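Local structure of isoflavone reductase (Medicago sativa, 2GAS) at residues T69-K72 with A73-V77; N260-L263 with A264-S268; T295-T298 with A299-L303. The protein reduces 2'-hydroxyisoflavones such as 2'-hydroxyformononetin to chiral isoflavanones with NADPH, giving the penultimate intermediate on the way to the phytoalexin medicarpin in alfalfa. One frame throughout, in Å; residues are numbered along the deposited sequence.

Contact 1. Residues T69-K72 with A73-V77; sequences TLVK and AIKQV
Three successive i to i+4 backbone bonds, from A73 N to T69 O, I74 N to L70 O and K75 N to V71 O, close the C-terminal part of helix 67-74, and a type I beta turn from I74 to V77 then leads the chain toward strand 79-82. This is one of the helices that flank the parallel sheet of the Rossmann-type NADP-binding fold, and its side chains sort by face. L70 and I74 lie alongside each other on the buried face, L70 CD2 meeting I74 CD1 at 4.0 Å, and both rest on helix 92-102. A73 touches L32 and L60 of the sheet, where a small methyl suits a helix packed on strands. V71 and K75 also run side by side: the methylenes of K75 pass the CG1 methyl of V71, with CE at 4.1 Å from it, so the aliphatic stem serves as apolar surface. On the exposed face K72 and Q76 cross. Q76 N turns to A73 O instead of K72 O, and the side-chain amide of the same residue takes that carbonyl: Q76 NE2 donates to K72 O at 3.0 Å, nearly straight at 171°. The acceptor lies in the plane of the amide, while the nitrogen stands above the carbonyl plane of K72. The stem of K72 is extended from CB to CE and turns only at the end (chi4 -61°), bringing its ammonium beside that amide. One water accepts from both, 2.8 Å from K72 NZ and 2.7 Å from Q76 NE2.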
ATOM      1  N   THR A  69      13.606 -22.211  -5.459  1.00 29.05           N
ATOM      2  CA  THR A  69      12.908 -21.521  -6.535  1.00 28.21           C
ATOM      3  C   THR A  69      13.035 -20.012  -6.359  1.00 26.86           C
ATOM      4  O   THR A  69      13.152 -19.279  -7.336  1.00 25.91           O
ATOM      5  CB  THR A  69      11.416 -21.893  -6.565  1.00 29.19           C
ATOM      6  OG1 THR A  69      10.779 -21.420  -5.374  1.00 32.44           O
ATOM      7  CG2 THR A  69      11.248 -23.403  -6.657  1.00 31.59           C
ATOM      8  N   LEU A  70      13.008 -19.559  -5.109  1.00 26.71           N
ATOM      9  CA  LEU A  70      13.125 -18.135  -4.802  1.00 26.34           C
ATOM     10  C   LEU A  70      14.462 -17.574  -5.274  1.00 24.96           C
ATOM     11  O   LEU A  70      14.507 -16.573  -5.990  1.00 22.58           O
ATOM     12  CB  LEU A  70      12.991 -17.903  -3.298  1.00 28.90           C
ATOM     13  CG  LEU A  70      11.750 -17.170  -2.792  1.00 32.73           C
ATOM     14  CD1 LEU A  70      11.902 -16.928  -1.300  1.00 32.11           C
ATOM     15  CD2 LEU A  70      11.581 -15.844  -3.529  1.00 33.57           C
ATOM     16  N   VAL A  71      15.551 -18.217  -4.862  1.00 23.43           N
ATOM     17  CA  VAL A  71      16.882 -17.777  -5.253  1.00 23.69           C
ATOM     18  C   VAL A  71      17.030 -17.798  -6.772  1.00 22.47           C
ATOM     19  O   VAL A  71      17.560 -16.859  -7.359  1.00 23.18           O
ATOM     20  CB  VAL A  71      17.980 -18.674  -4.634  1.00 24.38           C
ATOM     21  CG1 VAL A  71      19.345 -18.266  -5.162  1.00 24.85           C
ATOM     22  CG2 VAL A  71      17.944 -18.573  -3.116  1.00 25.00           C
ATOM     23  N   LYS A  72      16.551 -18.865  -7.405  1.00 23.02           N
ATOM     24  CA  LYS A  72      16.644 -18.996  -8.857  1.00 23.40           C
ATOM     25  C   LYS A  72      15.925 -17.874  -9.594  1.00 22.32           C
ATOM     26  O   LYS A  72      16.408 -17.379 -10.612  1.00 21.54           O
ATOM     27  CB  LYS A  72      16.074 -20.346  -9.307  1.00 25.55           C
ATOM     28  CG  LYS A  72      16.133 -20.564 -10.814  1.00 30.15           C
ATOM     29  CD  LYS A  72      15.520 -21.899 -11.214  1.00 34.50           C
ATOM     30  CE  LYS A  72      15.574 -22.100 -12.724  1.00 37.15           C
ATOM     31  NZ  LYS A  72      14.812 -21.054 -13.472  1.00 38.11           N
ATOM     32  N   ALA A  73      14.768 -17.474  -9.074  1.00 21.16           N
ATOM     33  CA  ALA A  73      13.985 -16.410  -9.689  1.00 21.67           C
ATOM     34  C   ALA A  73      14.664 -15.061  -9.491  1.00 20.75           C
ATOM     35  O   ALA A  73      14.813 -14.285 -10.433  1.00 21.76           O
ATOM     36  CB  ALA A  73      12.584 -16.380  -9.083  1.00 20.11           C
ATOM     37  N   ILE A  74      15.078 -14.795  -8.257  1.00 19.73           N
ATOM     38  CA  ILE A  74      15.723 -13.533  -7.917  1.00 20.31           C
ATOM     39  C   ILE A  74      17.025 -13.289  -8.681  1.00 21.23           C
ATOM     40  O   ILE A  74      17.353 -12.148  -9.009  1.00 19.88           O
ATOM     41  CB  ILE A  74      15.973 -13.454  -6.393  1.00 21.21           C
ATOM     42  CG1 ILE A  74      14.628 -13.416  -5.660  1.00 21.50           C
ATOM     43  CG2 ILE A  74      16.799 -12.227  -6.054  1.00 19.66           C
ATOM     44  CD1 ILE A  74      14.737 -13.455  -4.146  1.00 21.66           C
ATOM     45  N   LYS A  75      17.763 -14.355  -8.975  1.00 21.62           N
ATOM     46  CA  LYS A  75      19.015 -14.213  -9.715  1.00 23.79           C
ATOM     47  C   LYS A  75      18.794 -13.691 -11.133  1.00 23.45           C
ATOM     48  O   LYS A  75      19.725 -13.204 -11.780  1.00 24.87           O
ATOM     49  CB  LYS A  75      19.745 -15.556  -9.789  1.00 23.35           C
ATOM     50  CG  LYS A  75      20.523 -15.920  -8.546  1.00 26.86           C
ATOM     51  CD  LYS A  75      21.170 -17.285  -8.708  1.00 30.63           C
ATOM     52  CE  LYS A  75      22.348 -17.448  -7.774  1.00 33.96           C
ATOM     53  NZ  LYS A  75      23.443 -16.499  -8.136  1.00 35.77           N
ATOM     54  N   GLN A  76      17.559 -13.780 -11.613  1.00 22.70           N
ATOM     55  CA  GLN A  76      17.244 -13.336 -12.965  1.00 22.74           C
ATOM     56  C   GLN A  76      16.806 -11.878 -13.078  1.00 22.85           C
ATOM     57  O   GLN A  76      16.630 -11.372 -14.182  1.00 23.85           O
ATOM     58  CB  GLN A  76      16.151 -14.229 -13.557  1.00 22.64           C
ATOM     59  CG  GLN A  76      16.536 -15.692 -13.659  1.00 25.49           C
ATOM     60  CD  GLN A  76      15.378 -16.565 -14.099  1.00 25.66           C
ATOM     61  OE1 GLN A  76      14.891 -16.454 -15.226  1.00 28.27           O
ATOM     62  NE2 GLN A  76      14.926 -17.436 -13.207  1.00 26.33           N
ATOM     63  N   VAL A  77      16.645 -11.202 -11.944  1.00 20.44           N
ATOM     64  CA  VAL A  77      16.191  -9.816 -11.957  1.00 19.76           C
ATOM     65  C   VAL A  77      17.098  -8.856 -11.194  1.00 19.71           C
ATOM     66  O   VAL A  77      18.098  -9.262 -10.602  1.00 22.12           O
ATOM     67  CB  VAL A  77      14.765  -9.717 -11.377  1.00 17.47           C
ATOM     68  CG1 VAL A  77      13.819 -10.603 -12.178  1.00 19.57           C
ATOM     69  CG2 VAL A  77      14.774 -10.141  -9.908  1.00 20.04           C
TER
HETATM   70  O   HOH W   1      12.987 -19.228 -12.503  1.00 27.78           O

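Contact 2. Residues N260-L263 with A264-S268; sequences NYLL and ALYHS
Y266 lays its ring over the preceding turn of helix 259-271: L262 O sits 3.4 Å above one ring face, offset toward the rim, and the leucine side chain runs beside the ring in the same direction. Its CG comes within 4.0 Å of Y266 CZ, so the leucine branch point lies beside the hydroxyl end of the ring. L263 makes a looser contact, its CD2 lying 4.4 Å from Y266 CD1. The tyrosine takes this place because its CG is anti to its own carbonyl carbon (chi1 -65°), which swings the ring back along the helix. Were Y266 cut back to an alanine, the L262 side chain is likely to lose its flat neighbour, and the L262 carbonyl the ring that lies over it. The same carbonyl is fixed by the backbone, since L262 O accepts from Y266 N at 3.0 Å. Three more bonds of this kind hold the turns: A264 N to N260 O, L265 N to Y261 O, and H267 N to L263 O. Beyond them, L166 touches both L262 and Y266, while L263 and H267 pack on helix 245-254. On another side Y261, A264 and L265 meet V126, V129 and F130; the small A264 suits a close approach of the two helices. The whole is a regular alpha helix packed between helix 245-254 and helix 126-143, the latter carrying K133, inferred to be the catalytic proton acceptor.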
ATOM      1  N   ASN A 260     -12.163  -4.521  15.951  1.00 29.19           N
ATOM      2  CA  ASN A 260     -11.255  -3.726  16.764  1.00 26.64           C
ATOM      3  C   ASN A 260     -10.051  -3.298  15.929  1.00 26.87           C
ATOM      4  O   ASN A 260      -9.544  -2.185  16.073  1.00 23.63           O
ATOM      5  CB  ASN A 260     -10.793  -4.517  17.997  1.00 29.13           C
ATOM      6  CG  ASN A 260     -10.198  -5.877  17.647  1.00 29.60           C
ATOM      7  OD1 ASN A 260      -9.562  -6.516  18.489  1.00 32.89           O
ATOM      8  ND2 ASN A 260     -10.411  -6.329  16.420  1.00 29.56           N
ATOM      9  N   TYR A 261      -9.604  -4.191  15.052  1.00 26.05           N
ATOM     10  CA  TYR A 261      -8.463  -3.920  14.187  1.00 25.78           C
ATOM     11  C   TYR A 261      -8.791  -2.775  13.235  1.00 24.10           C
ATOM     12  O   TYR A 261      -7.992  -1.860  13.042  1.00 23.87           O
ATOM     13  CB  TYR A 261      -8.120  -5.168  13.374  1.00 27.82           C
ATOM     14  CG  TYR A 261      -6.905  -5.009  12.496  1.00 30.90           C
ATOM     15  CD1 TYR A 261      -5.621  -5.203  13.006  1.00 33.78           C
ATOM     16  CD2 TYR A 261      -7.033  -4.652  11.152  1.00 32.90           C
ATOM     17  CE1 TYR A 261      -4.494  -5.047  12.197  1.00 34.64           C
ATOM     18  CE2 TYR A 261      -5.913  -4.491  10.338  1.00 34.78           C
ATOM     19  CZ  TYR A 261      -4.649  -4.690  10.866  1.00 34.79           C
ATOM     20  OH  TYR A 261      -3.542  -4.540  10.062  1.00 36.03           O
ATOM     21  N   LEU A 262      -9.982  -2.842  12.653  1.00 23.44           N
ATOM     22  CA  LEU A 262     -10.451  -1.835  11.710  1.00 25.50           C
ATOM     23  C   LEU A 262     -10.532  -0.463  12.376  1.00 23.43           C
ATOM     24  O   LEU A 262     -10.033   0.528  11.839  1.00 23.44           O
ATOM     25  CB  LEU A 262     -11.827  -2.247  11.179  1.00 27.84           C
ATOM     26  CG  LEU A 262     -12.208  -1.869   9.750  1.00 30.37           C
ATOM     27  CD1 LEU A 262     -11.233  -2.517   8.771  1.00 31.33           C
ATOM     28  CD2 LEU A 262     -13.633  -2.340   9.466  1.00 30.96           C
ATOM     29  N   LEU A 263     -11.154  -0.406  13.550  1.00 23.70           N
ATOM     30  CA  LEU A 263     -11.281   0.855  14.273  1.00 22.29           C
ATOM     31  C   LEU A 263      -9.926   1.413  14.675  1.00 20.19           C
ATOM     32  O   LEU A 263      -9.720   2.626  14.662  1.00 18.22           O
ATOM     33  CB  LEU A 263     -12.138   0.683  15.529  1.00 25.52           C
ATOM     34  CG  LEU A 263     -13.617   1.058  15.449  1.00 30.26           C
ATOM     35  CD1 LEU A 263     -14.187   1.062  16.860  1.00 29.17           C
ATOM     36  CD2 LEU A 263     -13.785   2.433  14.812  1.00 30.14           C
ATOM     37  N   ALA A 264      -9.000   0.533  15.048  1.00 18.54           N
ATOM     38  CA  ALA A 264      -7.668   0.981  15.442  1.00 17.52           C
ATOM     39  C   ALA A 264      -6.962   1.579  14.223  1.00 17.65           C
ATOM     40  O   ALA A 264      -6.229   2.555  14.335  1.00 16.29           O
ATOM     41  CB  ALA A 264      -6.861  -0.183  16.008  1.00 18.13           C
ATOM     42  N   LEU A 265      -7.191   0.982  13.056  1.00 17.00           N
ATOM     43  CA  LEU A 265      -6.592   1.488  11.826  1.00 18.27           C
ATOM     44  C   LEU A 265      -7.121   2.903  11.557  1.00 17.34           C
ATOM     45  O   LEU A 265      -6.346   3.816  11.278  1.00 16.47           O
ATOM     46  CB  LEU A 265      -6.935   0.557  10.656  1.00 19.95           C
ATOM     47  CG  LEU A 265      -6.324   0.890   9.293  1.00 23.27           C
ATOM     48  CD1 LEU A 265      -4.807   0.934   9.387  1.00 25.66           C
ATOM     49  CD2 LEU A 265      -6.761  -0.164   8.287  1.00 24.75           C
ATOM     50  N   TYR A 266      -8.439   3.078  11.659  1.00 18.38           N
ATOM     51  CA  TYR A 266      -9.069   4.382  11.442  1.00 18.70           C
ATOM     52  C   TYR A 266      -8.618   5.389  12.499  1.00 17.82           C
ATOM     53  O   TYR A 266      -8.417   6.561  12.201  1.00 18.03           O
ATOM     54  CB  TYR A 266     -10.593   4.259  11.502  1.00 19.90           C
ATOM     55  CG  TYR A 266     -11.215   3.425  10.410  1.00 22.53           C
ATOM     56  CD1 TYR A 266     -12.445   2.803  10.615  1.00 25.29           C
ATOM     57  CD2 TYR A 266     -10.595   3.266   9.171  1.00 21.27           C
ATOM     58  CE1 TYR A 266     -13.045   2.044   9.623  1.00 25.89           C
ATOM     59  CE2 TYR A 266     -11.193   2.501   8.161  1.00 25.56           C
ATOM     60  CZ  TYR A 266     -12.416   1.894   8.401  1.00 24.47           C
ATOM     61  OH  TYR A 266     -13.017   1.117   7.437  1.00 27.72           O
ATOM     62  N   HIS A 267      -8.482   4.932  13.740  1.00 16.53           N
ATOM     63  CA  HIS A 267      -8.034   5.801  14.827  1.00 17.28           C
ATOM     64  C   HIS A 267      -6.678   6.425  14.479  1.00 16.97           C
ATOM     65  O   HIS A 267      -6.474   7.630  14.609  1.00 16.66           O
ATOM     66  CB  HIS A 267      -7.925   4.988  16.127  1.00 18.21           C
ATOM     67  CG  HIS A 267      -7.132   5.658  17.208  1.00 20.27           C
ATOM     68  ND1 HIS A 267      -7.635   6.676  17.990  1.00 21.71           N
ATOM     69  CD2 HIS A 267      -5.862   5.454  17.630  1.00 17.82           C
ATOM     70  CE1 HIS A 267      -6.707   7.069  18.848  1.00 19.21           C
ATOM     71  NE2 HIS A 267      -5.623   6.343  18.650  1.00 22.32           N
ATOM     72  N   SER A 268      -5.749   5.594  14.028  1.00 15.41           N
ATOM     73  CA  SER A 268      -4.425   6.065  13.665  1.00 16.05           C
ATOM     74  C   SER A 268      -4.464   7.015  12.468  1.00 16.93           C
ATOM     75  O   SER A 268      -3.751   8.012  12.433  1.00 17.63           O
ATOM     76  CB  SER A 268      -3.529   4.860  13.347  1.00 15.07           C
ATOM     77  OG  SER A 268      -2.258   5.276  12.875  1.00 17.61           O
TER

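Contact 3. Residues T295-T298 with A299-L303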
ATOM      1  N   THR A 295       0.410  12.364 -13.246  1.00 24.04           N
ATOM      2  CA  THR A 295      -0.944  12.900 -13.137  1.00 25.72           C
ATOM      3  C   THR A 295      -1.827  11.922 -12.370  1.00 26.73           C
ATOM      4  O   THR A 295      -2.376  10.979 -12.938  1.00 30.58           O
ATOM      5  CB  THR A 295      -1.569  13.153 -14.519  1.00 28.63           C
ATOM      6  OG1 THR A 295      -0.644  13.883 -15.336  1.00 31.36           O
ATOM      7  CG2 THR A 295      -2.845  13.975 -14.377  1.00 31.18           C
ATOM      8  N   TYR A 296      -1.980  12.166 -11.076  1.00 24.03           N
ATOM      9  CA  TYR A 296      -2.766  11.276 -10.234  1.00 22.86           C
ATOM     10  C   TYR A 296      -4.269  11.521 -10.251  1.00 22.37           C
ATOM     11  O   TYR A 296      -4.732  12.627 -10.535  1.00 23.19           O
ATOM     12  CB  TYR A 296      -2.261  11.355  -8.789  1.00 20.53           C
ATOM     13  CG  TYR A 296      -2.366  12.727  -8.153  1.00 19.44           C
ATOM     14  CD1 TYR A 296      -1.340  13.667  -8.281  1.00 19.74           C
ATOM     15  CD2 TYR A 296      -3.487  13.078  -7.407  1.00 17.90           C
ATOM     16  CE1 TYR A 296      -1.433  14.921  -7.676  1.00 21.29           C
ATOM     17  CE2 TYR A 296      -3.591  14.326  -6.803  1.00 19.11           C
ATOM     18  CZ  TYR A 296      -2.562  15.241  -6.938  1.00 18.13           C
ATOM     19  OH  TYR A 296      -2.667  16.463  -6.328  1.00 24.02           O
ATOM     20  N   THR A 297      -5.020  10.467  -9.952  1.00 20.78           N
ATOM     21  CA  THR A 297      -6.474  10.541  -9.878  1.00 20.49           C
ATOM     22  C   THR A 297      -6.812  11.224  -8.556  1.00 19.93           C
ATOM     23  O   THR A 297      -6.326  10.823  -7.500  1.00 19.19           O
ATOM     24  CB  THR A 297      -7.104   9.131  -9.897  1.00 20.23           C
ATOM     25  OG1 THR A 297      -6.882   8.525 -11.177  1.00 22.34           O
ATOM     26  CG2 THR A 297      -8.599   9.209  -9.626  1.00 20.87           C
ATOM     27  N   THR A 298      -7.635  12.265  -8.606  1.00 19.46           N
ATOM     28  CA  THR A 298      -7.987  12.976  -7.384  1.00 18.15           C
ATOM     29  C   THR A 298      -9.073  12.258  -6.590  1.00 18.28           C
ATOM     30  O   THR A 298      -9.789  11.405  -7.114  1.00 17.86           O
ATOM     31  CB  THR A 298      -8.471  14.404  -7.692  1.00 20.36           C
ATOM     32  OG1 THR A 298      -9.676  14.337  -8.462  1.00 22.16           O
ATOM     33  CG2 THR A 298      -7.411  15.163  -8.483  1.00 21.36           C
ATOM     34  N   ALA A 299      -9.190  12.600  -5.313  1.00 18.68           N
ATOM     35  CA  ALA A 299     -10.215  11.993  -4.479  1.00 18.96           C
ATOM     36  C   ALA A 299     -11.563  12.368  -5.091  1.00 21.04           C
ATOM     37  O   ALA A 299     -12.502  11.573  -5.097  1.00 20.91           O
ATOM     38  CB  ALA A 299     -10.113  12.523  -3.062  1.00 21.37           C
ATOM     39  N   ASP A 300     -11.644  13.588  -5.615  1.00 21.38           N
ATOM     40  CA  ASP A 300     -12.867  14.074  -6.243  1.00 24.59           C
ATOM     41  C   ASP A 300     -13.242  13.193  -7.433  1.00 23.41           C
ATOM     42  O   ASP A 300     -14.388  12.773  -7.569  1.00 25.28           O
ATOM     43  CB  ASP A 300     -12.674  15.518  -6.718  1.00 29.70           C
ATOM     44  CG  ASP A 300     -13.930  16.098  -7.340  1.00 34.81           C
ATOM     45  OD1 ASP A 300     -14.889  16.382  -6.592  1.00 39.15           O
ATOM     46  OD2 ASP A 300     -13.961  16.260  -8.576  1.00 39.01           O
ATOM     47  N   GLU A 301     -12.266  12.917  -8.292  1.00 23.17           N
ATOM     48  CA  GLU A 301     -12.485  12.078  -9.467  1.00 22.31           C
ATOM     49  C   GLU A 301     -12.833  10.651  -9.051  1.00 21.47           C
ATOM     50  O   GLU A 301     -13.749  10.039  -9.603  1.00 21.60           O
ATOM     51  CB  GLU A 301     -11.231  12.089 -10.361  1.00 25.32           C
ATOM     52  CG  GLU A 301     -11.022  13.406 -11.119  1.00 28.89           C
ATOM     53  CD  GLU A 301      -9.640  13.546 -11.766  1.00 31.94           C
ATOM     54  OE1 GLU A 301      -9.464  14.475 -12.585  1.00 33.95           O
ATOM     55  OE2 GLU A 301      -8.727  12.750 -11.456  1.00 28.45           O
ATOM     56  N   TYR A 302     -12.112  10.124  -8.063  1.00 19.97           N
ATOM     57  CA  TYR A 302     -12.364   8.771  -7.590  1.00 19.91           C
ATOM     58  C   TYR A 302     -13.813   8.564  -7.143  1.00 18.64           C
ATOM     59  O   TYR A 302     -14.435   7.554  -7.467  1.00 19.51           O
ATOM     60  CB  TYR A 302     -11.430   8.417  -6.423  1.00 16.80           C
ATOM     61  CG  TYR A 302     -11.781   7.092  -5.778  1.00 18.82           C
ATOM     62  CD1 TYR A 302     -11.433   5.884  -6.384  1.00 17.14           C
ATOM     63  CD2 TYR A 302     -12.552   7.047  -4.617  1.00 18.30           C
ATOM     64  CE1 TYR A 302     -11.858   4.667  -5.852  1.00 19.43           C
ATOM     65  CE2 TYR A 302     -12.980   5.843  -4.080  1.00 18.84           C
ATOM     66  CZ  TYR A 302     -12.634   4.655  -4.701  1.00 17.93           C
ATOM     67  OH  TYR A 302     -13.092   3.466  -4.182  1.00 21.94           O
ATOM     68  N   LEU A 303     -14.342   9.521  -6.392  1.00 18.57           N
ATOM     69  CA  LEU A 303     -15.704   9.416  -5.888  1.00 18.41           C
ATOM     70  C   LEU A 303     -16.799   9.558  -6.946  1.00 21.10           C
ATOM     71  O   LEU A 303     -17.949   9.187  -6.702  1.00 20.70           O
ATOM     72  CB  LEU A 303     -15.920  10.444  -4.776  1.00 20.36           C
ATOM     73  CG  LEU A 303     -15.141  10.167  -3.487  1.00 20.25           C
ATOM     74  CD1 LEU A 303     -15.280  11.354  -2.552  1.00 20.76           C
ATOM     75  CD2 LEU A 303     -15.657   8.898  -2.827  1.00 21.58           C
TER
HETATM   76  O   HOH W   2      -6.260  13.800 -12.428  1.00 32.04           O
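The side chain of E301 turns back past the start of its own helix to take the backbone N-H of T298, while the T298 hydroxyl takes that of E301: a reciprocal capping box, with T298 as N-cap of helix 299-303. T298 OG1 accepts from E301 N at 3.0 Å, and T298 N donates to E301 OE2 at 3.1 Å along a nearly straight line (167°), reaching the oxygen from above the carboxylate plane. Threonine suits the cap because its hydroxyl, one bond from CB, can accept from an N-H of the first turn; chi1 of 64° sets OG1 between the backbone N and the carbonyl carbon, within reach of E301 N. Glutamate suits the other corner: extended beyond CG, it is long enough to span the turn, and its negative charge would probably be favoured near the positive end of the helix dipole. The first full helical bond then follows, Y302 N to T298 O at 2.8 Å. T297 adds apolar cover, its CG2 lying 4.0 Å from E301 CB. Outside the box, N219 accepts from A299 N through its side-chain oxygen and donates to T297 O through its amide nitrogen, tying the loop to the helix start, while D300 forms a salt bridge with K233 of helix 223-234. A water bridges the carboxylate to the loop, donating to E301 OE2 at 2.9 Å and to Y296 O at 2.7 Å.

Overall arrangement
The three contacts follow one another along the chain without touching. Contact 1 belongs to the NADP-binding half, on the opposite side of the chain's centre from the other two; its centre is about 37 Å from each of theirs. Contacts 2 and 3 are nearer neighbours, with centres about 24 Å apart and nearest atoms about 12 Å. Contact 2 comes closest to the chemistry, the side chain of Y261 being about 7 Å from that of K133. In contact 1 the side chain of T69 lies about 7 Å from that of R34, which probably binds NADP as in related enzymes. Y302 in contact 3 is about 11 Å from I14 of the inferred cofactor-binding loop, side chain to side chain.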